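Local coordinates for putative glycosyl hydrolase (Bacteroides thetaiotaomicron VPI-5482, PDB 3K11), which is a putative glycosyl hydrolase of the family 88 type and probably cleaves glycosidic bonds, at the interface of chains A and B. Coordinates in Å, arbitrary orientation; residue numbers count along the deposited sequence, not the author numbering. Chains: chain A/B, Putative glycosyl hydrolase.

Contact 1: the interface of chains A and B. Residues chain A 194-195; chain B 422, 427-429, 440, 442.
A:Pro194 and A:Gln195, in a chain A loop, press against the strands and loops of the C-terminal segment of chain B, and the tight part of the contact gathers round B:Tyr429. The phenol OH of B:Tyr429 donates to the backbone O of A:Pro194 at 2.5 Å, lying in the carbonyl plane on a lone pair, while that oxygen lies at the ring's edge in the plane of the ring. From within chain B, ND2 of B:Asn422 donates to the same OH at 2.9 Å and also to the backbone O of B:Phe440; the amide, which itself touches A:Pro194, thus steadies the phenol. The ring of A:Pro194, which follows a cis peptide bond, packs its CG 3.5 Å from NE2 of B:Gln427. A:Gln195 bends at chi2 (-71°), laying its amide alongside the CD1-CE1 rim of the B:Tyr429 ring, displaced to one face and not over its centre, with the two planes 30° apart. Its NE2 donates to the backbone O of B:Tyr428 at 2.9 Å, from above that carbonyl plane, and to OE1 of B:Gln427 along an almost straight line (170° at H). The margin is looser: CG2 of B:Val442 approaches CA of A:Gln195 at 3.9 Å, and B:Phe440 hardly touches chain A; its ring instead carries ND2 of B:Asn422 over its centre, 3.3 Å above the plane.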
ATOM      1  N   PRO A 194     -21.258  11.536  15.921  1.00 23.33           N
ATOM      2  CA  PRO A 194     -20.645  12.699  16.613  1.00 24.71           C
ATOM      3  C   PRO A 194     -20.979  14.050  16.020  1.00 25.81           C
ATOM      4  O   PRO A 194     -20.528  15.072  16.553  1.00 25.68           O
ATOM      5  CB  PRO A 194     -19.152  12.405  16.495  1.00 21.81           C
ATOM      6  CG  PRO A 194     -19.025  11.676  15.201  1.00 20.46           C
ATOM      7  CD  PRO A 194     -20.255  10.783  15.147  1.00 22.69           C
ATOM      8  N   GLN A 195     -21.728  14.055  14.916  1.00 25.11           N
ATOM      9  CA  GLN A 195     -22.099  15.245  14.200  1.00 22.73           C
ATOM     10  C   GLN A 195     -23.564  15.064  13.788  1.00 22.43           C
ATOM     11  O   GLN A 195     -24.089  13.939  13.777  1.00 23.68           O
ATOM     12  CB  GLN A 195     -21.272  15.424  12.934  1.00 24.32           C
ATOM     13  CG  GLN A 195     -19.750  15.582  13.153  1.00 22.95           C
ATOM     14  CD  GLN A 195     -19.324  16.920  13.768  1.00 23.76           C
ATOM     15  OE1 GLN A 195     -20.117  17.883  13.830  1.00 24.42           O
ATOM     16  NE2 GLN A 195     -18.048  16.986  14.236  1.00 24.44           N
TER
ATOM     17  N   ASN B 422     -15.114  13.348  21.511  1.00 22.20           N
ATOM     18  CA  ASN B 422     -16.412  12.692  21.474  1.00 22.25           C
ATOM     19  C   ASN B 422     -16.155  11.219  21.208  1.00 23.75           C
ATOM     20  O   ASN B 422     -15.601  10.865  20.183  1.00 25.03           O
ATOM     21  CB  ASN B 422     -17.290  13.321  20.391  1.00 23.90           C
ATOM     22  CG  ASN B 422     -18.722  12.903  20.500  1.00 22.73           C
ATOM     23  OD1 ASN B 422     -19.034  11.858  21.075  1.00 25.05           O
ATOM     24  ND2 ASN B 422     -19.611  13.707  19.938  1.00 21.28           N
ATOM     25  N   GLN B 427     -13.190  15.661  17.537  1.00 22.76           N
ATOM     26  CA  GLN B 427     -14.197  16.129  16.599  1.00 21.87           C
ATOM     27  C   GLN B 427     -14.243  17.631  16.562  1.00 24.12           C
ATOM     28  O   GLN B 427     -14.110  18.284  17.589  1.00 24.45           O
ATOM     29  CB  GLN B 427     -15.570  15.554  16.943  1.00 23.14           C
ATOM     30  CG  GLN B 427     -15.676  14.046  16.688  1.00 24.53           C
ATOM     31  CD  GLN B 427     -15.800  13.677  15.204  1.00 24.29           C
ATOM     32  OE1 GLN B 427     -16.152  14.521  14.383  1.00 24.48           O
ATOM     33  NE2 GLN B 427     -15.614  12.387  14.871  1.00 25.60           N
ATOM     34  N   TYR B 428     -14.419  18.185  15.362  1.00 23.76           N
ATOM     35  CA  TYR B 428     -14.502  19.632  15.182  1.00 23.32           C
ATOM     36  C   TYR B 428     -15.931  20.120  15.173  1.00 22.41           C
ATOM     37  O   TYR B 428     -16.748  19.617  14.399  1.00 22.28           O
ATOM     38  CB  TYR B 428     -13.737  20.076  13.920  1.00 24.12           C
ATOM     39  CG  TYR B 428     -12.318  20.467  14.246  1.00 24.77           C
ATOM     40  CD1 TYR B 428     -11.434  19.556  14.819  1.00 22.84           C
ATOM     41  CD2 TYR B 428     -11.859  21.757  14.042  1.00 23.41           C
ATOM     42  CE1 TYR B 428     -10.144  19.932  15.181  1.00 22.04           C
ATOM     43  CE2 TYR B 428     -10.575  22.135  14.385  1.00 25.10           C
ATOM     44  CZ  TYR B 428      -9.703  21.213  14.988  1.00 22.66           C
ATOM     45  OH  TYR B 428      -8.394  21.574  15.343  1.00 23.07           O
ATOM     46  N   TYR B 429     -16.212  21.142  15.981  1.00 24.28           N
ATOM     47  CA  TYR B 429     -17.554  21.730  16.082  1.00 24.59           C
ATOM     48  C   TYR B 429     -17.441  23.227  15.787  1.00 27.06           C
ATOM     49  O   TYR B 429     -16.531  23.873  16.234  1.00 25.51           O
ATOM     50  CB  TYR B 429     -18.166  21.484  17.480  1.00 26.87           C
ATOM     51  CG  TYR B 429     -18.344  20.003  17.725  1.00 21.94           C
ATOM     52  CD1 TYR B 429     -19.419  19.314  17.167  1.00 21.57           C
ATOM     53  CD2 TYR B 429     -17.419  19.283  18.445  1.00 23.21           C
ATOM     54  CE1 TYR B 429     -19.559  17.956  17.325  1.00 26.70           C
ATOM     55  CE2 TYR B 429     -17.557  17.918  18.606  1.00 24.57           C
ATOM     56  CZ  TYR B 429     -18.613  17.254  18.031  1.00 26.09           C
ATOM     57  OH  TYR B 429     -18.741  15.883  18.176  1.00 25.21           O
ATOM     58  N   PHE B 440     -21.551  12.272  22.982  1.00 24.97           N
ATOM     59  CA  PHE B 440     -22.739  13.089  22.860  1.00 25.56           C
ATOM     60  C   PHE B 440     -23.157  13.318  21.409  1.00 25.83           C
ATOM     61  O   PHE B 440     -22.330  13.223  20.477  1.00 26.51           O
ATOM     62  CB  PHE B 440     -22.504  14.461  23.517  1.00 28.19           C
ATOM     63  CG  PHE B 440     -21.413  15.269  22.871  1.00 25.63           C
ATOM     64  CD1 PHE B 440     -20.104  15.139  23.289  1.00 31.18           C
ATOM     65  CD2 PHE B 440     -21.695  16.157  21.837  1.00 30.04           C
ATOM     66  CE1 PHE B 440     -19.090  15.869  22.691  1.00 21.89           C
ATOM     67  CE2 PHE B 440     -20.683  16.911  21.230  1.00 27.51           C
ATOM     68  CZ  PHE B 440     -19.378  16.759  21.631  1.00 25.13           C
ATOM     69  N   VAL B 442     -25.005  16.084  18.805  1.00 28.88           N
ATOM     70  CA  VAL B 442     -25.134  17.521  18.590  1.00 37.54           C
ATOM     71  C   VAL B 442     -26.638  17.899  18.664  1.00 42.97           C
ATOM     72  O   VAL B 442     -27.496  17.292  17.973  1.00 43.28           O
ATOM     73  CB  VAL B 442     -24.557  17.913  17.236  1.00 34.73           C
ATOM     74  CG1 VAL B 442     -24.712  19.396  16.976  1.00 35.40           C
ATOM     75  CG2 VAL B 442     -23.110  17.526  17.186  1.00 25.96           C
TER

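Contact 2: the interface of chains A and B. Residues chain A 383-385; chain B 24, 307-309, 356.
A:Asp383 and B:Tyr24 meet from opposite directions at one end of this mixed polar and apolar contact. Followed outward, the aspartate first places CB 3.9 Å from the methyl CD2 of B:Leu356. CG then lies at the edge of the B:Tyr24 ring, in its plane, 3.7 Å from CE1. At the tip the two oxygens part in role: OD1 rests 3.3 Å from the ring carbon CE1, whereas OD2 accepts a 2.6 Å hydrogen bond from the phenol OH of B:Tyr24 on its syn lone pair. A chi1 of 73°, with CG between the backbone N and the carbonyl carbon, carries the carboxylate to the phenol edge, where it is turned 53° from the ring. Beyond the aspartate, CB of A:Ala385 packs on both methyls of B:Leu356, with CD2 at 3.6 Å, and also faces the backbone O of B:Gly309. A:Pro384 presents its ring to chain B: CD approaches OE1 of the extended B:Gln307 side chain at 3.2 Å, and CG points at the backbone O of B:Ser308. A:Pro384 and A:Ala385 form the start of helix 384-388, with A:Asp383 just ahead of it; they dock against helix 347-362 of chain B, a loop that follows helix 289-304, and a loop near the N-terminus.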
ATOM      1  N   ASP A 383      -9.446  10.923  11.919  1.00 23.83           N
ATOM      2  CA  ASP A 383      -7.971  10.839  11.892  1.00 22.97           C
ATOM      3  C   ASP A 383      -7.607   9.370  12.046  1.00 24.57           C
ATOM      4  O   ASP A 383      -8.380   8.601  12.618  1.00 22.42           O
ATOM      5  CB  ASP A 383      -7.308  11.707  12.976  1.00 24.39           C
ATOM      6  CG  ASP A 383      -7.464  11.138  14.373  1.00 23.77           C
ATOM      7  OD1 ASP A 383      -6.767  10.133  14.681  1.00 22.14           O
ATOM      8  OD2 ASP A 383      -8.226  11.739  15.176  1.00 24.95           O
ATOM      9  N   PRO A 384      -6.454   8.962  11.491  1.00 22.93           N
ATOM     10  CA  PRO A 384      -6.087   7.548  11.570  1.00 22.48           C
ATOM     11  C   PRO A 384      -5.573   7.059  12.904  1.00 23.78           C
ATOM     12  O   PRO A 384      -5.711   5.883  13.201  1.00 22.85           O
ATOM     13  CB  PRO A 384      -4.975   7.410  10.531  1.00 22.67           C
ATOM     14  CG  PRO A 384      -4.354   8.797  10.472  1.00 22.24           C
ATOM     15  CD  PRO A 384      -5.526   9.753  10.658  1.00 23.13           C
ATOM     16  N   ALA A 385      -4.977   7.929  13.704  1.00 24.77           N
ATOM     17  CA  ALA A 385      -4.451   7.496  15.021  1.00 24.02           C
ATOM     18  C   ALA A 385      -5.517   6.832  15.895  1.00 24.47           C
ATOM     19  O   ALA A 385      -5.270   5.804  16.511  1.00 25.43           O
ATOM     20  CB  ALA A 385      -3.778   8.695  15.749  1.00 22.22           C
TER
ATOM     21  N   TYR B  24      -2.236  12.645  21.768  1.00 24.43           N
ATOM     22  CA  TYR B  24      -3.490  12.598  21.023  1.00 23.65           C
ATOM     23  C   TYR B  24      -4.526  13.389  21.815  1.00 23.34           C
ATOM     24  O   TYR B  24      -4.436  13.497  23.014  1.00 25.23           O
ATOM     25  CB  TYR B  24      -3.995  11.142  20.866  1.00 22.81           C
ATOM     26  CG  TYR B  24      -5.248  11.061  20.010  1.00 21.46           C
ATOM     27  CD1 TYR B  24      -5.164  11.002  18.615  1.00 21.43           C
ATOM     28  CD2 TYR B  24      -6.514  11.142  20.580  1.00 23.00           C
ATOM     29  CE1 TYR B  24      -6.311  11.018  17.849  1.00 22.81           C
ATOM     30  CE2 TYR B  24      -7.673  11.120  19.798  1.00 23.64           C
ATOM     31  CZ  TYR B  24      -7.556  11.091  18.438  1.00 25.96           C
ATOM     32  OH  TYR B  24      -8.670  11.096  17.658  1.00 23.27           O
ATOM     33  N   GLN B 307      -2.021  10.004   5.517  1.00 24.78           N
ATOM     34  CA  GLN B 307      -1.507  10.292   6.839  1.00 24.83           C
ATOM     35  C   GLN B 307      -1.319   8.978   7.596  1.00 23.71           C
ATOM     36  O   GLN B 307      -2.210   8.113   7.605  1.00 22.87           O
ATOM     37  CB  GLN B 307      -2.497  11.162   7.614  1.00 22.40           C
ATOM     38  CG  GLN B 307      -1.910  11.689   8.938  1.00 20.54           C
ATOM     39  CD  GLN B 307      -2.865  12.612   9.656  1.00 20.97           C
ATOM     40  OE1 GLN B 307      -4.055  12.432   9.567  1.00 22.42           O
ATOM     41  NE2 GLN B 307      -2.333  13.579  10.405  1.00 21.33           N
ATOM     42  N   SER B 308      -0.174   8.816   8.255  1.00 23.07           N
ATOM     43  CA  SER B 308       0.093   7.621   9.045  1.00 23.24           C
ATOM     44  C   SER B 308      -0.668   7.636  10.343  1.00 26.09           C
ATOM     45  O   SER B 308      -1.174   8.678  10.795  1.00 22.54           O
ATOM     46  CB  SER B 308       1.607   7.505   9.397  1.00 22.99           C
ATOM     47  OG  SER B 308       1.928   8.403  10.481  1.00 22.79           O
ATOM     48  N   GLY B 309      -0.716   6.474  10.982  1.00 25.03           N
ATOM     49  CA  GLY B 309      -1.260   6.330  12.308  1.00 22.87           C
ATOM     50  C   GLY B 309      -0.569   7.106  13.405  1.00 23.57           C
ATOM     51  O   GLY B 309      -1.087   7.204  14.498  1.00 24.82           O
ATOM     52  N   LEU B 356      -4.077  16.186  14.721  1.00 22.56           N
ATOM     53  CA  LEU B 356      -3.219  15.019  14.929  1.00 22.73           C
ATOM     54  C   LEU B 356      -1.846  15.316  14.367  1.00 22.58           C
ATOM     55  O   LEU B 356      -0.801  14.970  14.960  1.00 22.66           O
ATOM     56  CB  LEU B 356      -3.798  13.792  14.231  1.00 21.57           C
ATOM     57  CG  LEU B 356      -2.911  12.552  14.257  1.00 25.08           C
ATOM     58  CD1 LEU B 356      -2.591  12.095  15.709  1.00 21.14           C
ATOM     59  CD2 LEU B 356      -3.476  11.407  13.410  1.00 20.72           C
TER

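Contact 3: the interface of chains A and B. Residues chain A 258, 260; chain B 301, 349-350.
The ring of A:Pro260 packs on the methyl of B:Ala349, with CG and CD both approaching CB and the CG to CB distance 3.6 Å. The same methyl lies over one face of the neighbouring B:Tyr350 ring, towards its rim, which ties this small apolar centre to the polar groups outside it. Next comes CB of A:Asp258, 3.9 Å from CE2 of B:Tyr350. With chi1 at -84°, CG of the aspartate stands beside its own backbone N, and the carboxylate reaches between B:Tyr350 and B:Arg301. OD2 lies in plane at the tyrosine ring's edge and accepts a 2.6 Å hydrogen bond from its OH, which comes from the anti side and somewhat out of the carboxylate plane; carboxylate and ring are nearly perpendicular. At the outer rim OD1 accepts from NH1 of B:Arg301 at 3.1 Å, on its syn side but again tilted out of the carboxylate plane, in a salt bridge that is also a rather bent hydrogen bond (136° at H). The guanidinium stands 81° from the carboxylate, a pose unlike the coplanar, paired form. On chain A the site belongs to a loop between strand 251-253 and helix 265-281; chain B contributes helix 289-304 and the beginning of helix 347-362.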
ATOM      1  N   ASP A 258     -16.238  17.060   1.743  1.00 23.32           N
ATOM      2  CA  ASP A 258     -15.456  15.879   1.390  1.00 22.80           C
ATOM      3  C   ASP A 258     -15.801  14.855   2.441  1.00 23.79           C
ATOM      4  O   ASP A 258     -16.205  15.211   3.551  1.00 23.50           O
ATOM      5  CB  ASP A 258     -13.959  16.143   1.499  1.00 22.15           C
ATOM      6  CG  ASP A 258     -13.369  16.790   0.290  1.00 29.15           C
ATOM      7  OD1 ASP A 258     -14.040  16.953  -0.736  1.00 27.84           O
ATOM      8  OD2 ASP A 258     -12.184  17.126   0.361  1.00 27.81           O
ATOM      9  N   PRO A 260     -13.956  11.848   4.039  1.00 24.78           N
ATOM     10  CA  PRO A 260     -12.765  10.997   4.247  1.00 23.50           C
ATOM     11  C   PRO A 260     -13.116   9.559   4.577  1.00 23.01           C
ATOM     12  O   PRO A 260     -14.123   9.288   5.220  1.00 26.08           O
ATOM     13  CB  PRO A 260     -12.080  11.654   5.445  1.00 24.19           C
ATOM     14  CG  PRO A 260     -12.528  13.079   5.430  1.00 24.25           C
ATOM     15  CD  PRO A 260     -13.967  13.004   4.971  1.00 25.41           C
TER
ATOM     16  N   ARG B 301      -7.179  15.863  -0.859  0.50 24.76           N
ATOM     17  CA  ARG B 301      -7.740  14.536  -0.704  0.50 23.90           C
ATOM     18  C   ARG B 301      -6.687  13.424  -0.817  0.50 25.44           C
ATOM     19  O   ARG B 301      -6.763  12.430  -0.093  0.50 26.49           O
ATOM     20  CB  ARG B 301      -8.888  14.315  -1.697  0.50 25.29           C
ATOM     21  CG  ARG B 301     -10.144  15.100  -1.354  0.50 26.94           C
ATOM     22  CD  ARG B 301     -11.325  14.655  -2.211  0.50 28.53           C
ATOM     23  NE  ARG B 301     -11.219  15.119  -3.583  0.50 26.88           N
ATOM     24  CZ  ARG B 301     -11.649  16.309  -4.021  0.50 25.96           C
ATOM     25  NH1 ARG B 301     -12.205  17.220  -3.211  0.50 30.30           N
ATOM     26  NH2 ARG B 301     -11.474  16.624  -5.289  0.50 23.06           N
ATOM     27  N   ALA B 349     -14.280  17.356   8.458  1.00 24.15           N
ATOM     28  CA  ALA B 349     -13.453  16.360   7.792  1.00 21.22           C
ATOM     29  C   ALA B 349     -11.959  16.496   8.061  1.00 22.78           C
ATOM     30  O   ALA B 349     -11.273  15.494   8.223  1.00 24.83           O
ATOM     31  CB  ALA B 349     -13.717  16.348   6.259  1.00 21.84           C
ATOM     32  N   TYR B 350     -11.454  17.730   8.090  1.00 23.44           N
ATOM     33  CA  TYR B 350     -10.026  17.943   8.135  1.00 22.58           C
ATOM     34  C   TYR B 350      -9.447  18.476   9.431  1.00 22.01           C
ATOM     35  O   TYR B 350      -8.252  18.407   9.627  1.00 24.32           O
ATOM     36  CB  TYR B 350      -9.583  18.791   6.924  1.00 25.71           C
ATOM     37  CG  TYR B 350      -9.841  18.062   5.624  1.00 22.44           C
ATOM     38  CD1 TYR B 350      -9.181  16.873   5.324  1.00 24.15           C
ATOM     39  CD2 TYR B 350     -10.803  18.529   4.711  1.00 21.79           C
ATOM     40  CE1 TYR B 350      -9.439  16.202   4.164  1.00 25.14           C
ATOM     41  CE2 TYR B 350     -11.083  17.815   3.524  1.00 22.74           C
ATOM     42  CZ  TYR B 350     -10.378  16.665   3.257  1.00 24.23           C
ATOM     43  OH  TYR B 350     -10.590  15.949   2.073  1.00 25.62           O
TER

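The three patches lie close together on the interface: by the centres of their C-alpha atoms, contacts 2 and 3 are about 13 Å apart, contacts 1 and 3 about 15 Å, and contacts 1 and 2 about 18 Å. Helix 347-362 of chain B serves both contact 2 and contact 3, whereas contact 1 uses the C-terminal segment of chain B, residues 422-442. Chain A offers two loop segments and the start of helix 384-388, distant from one another in sequence. Different surfaces of two copies meet, and the pairing is not an exact two-fold. The deposited assembly holds three copies, and this contact may not be the biological one.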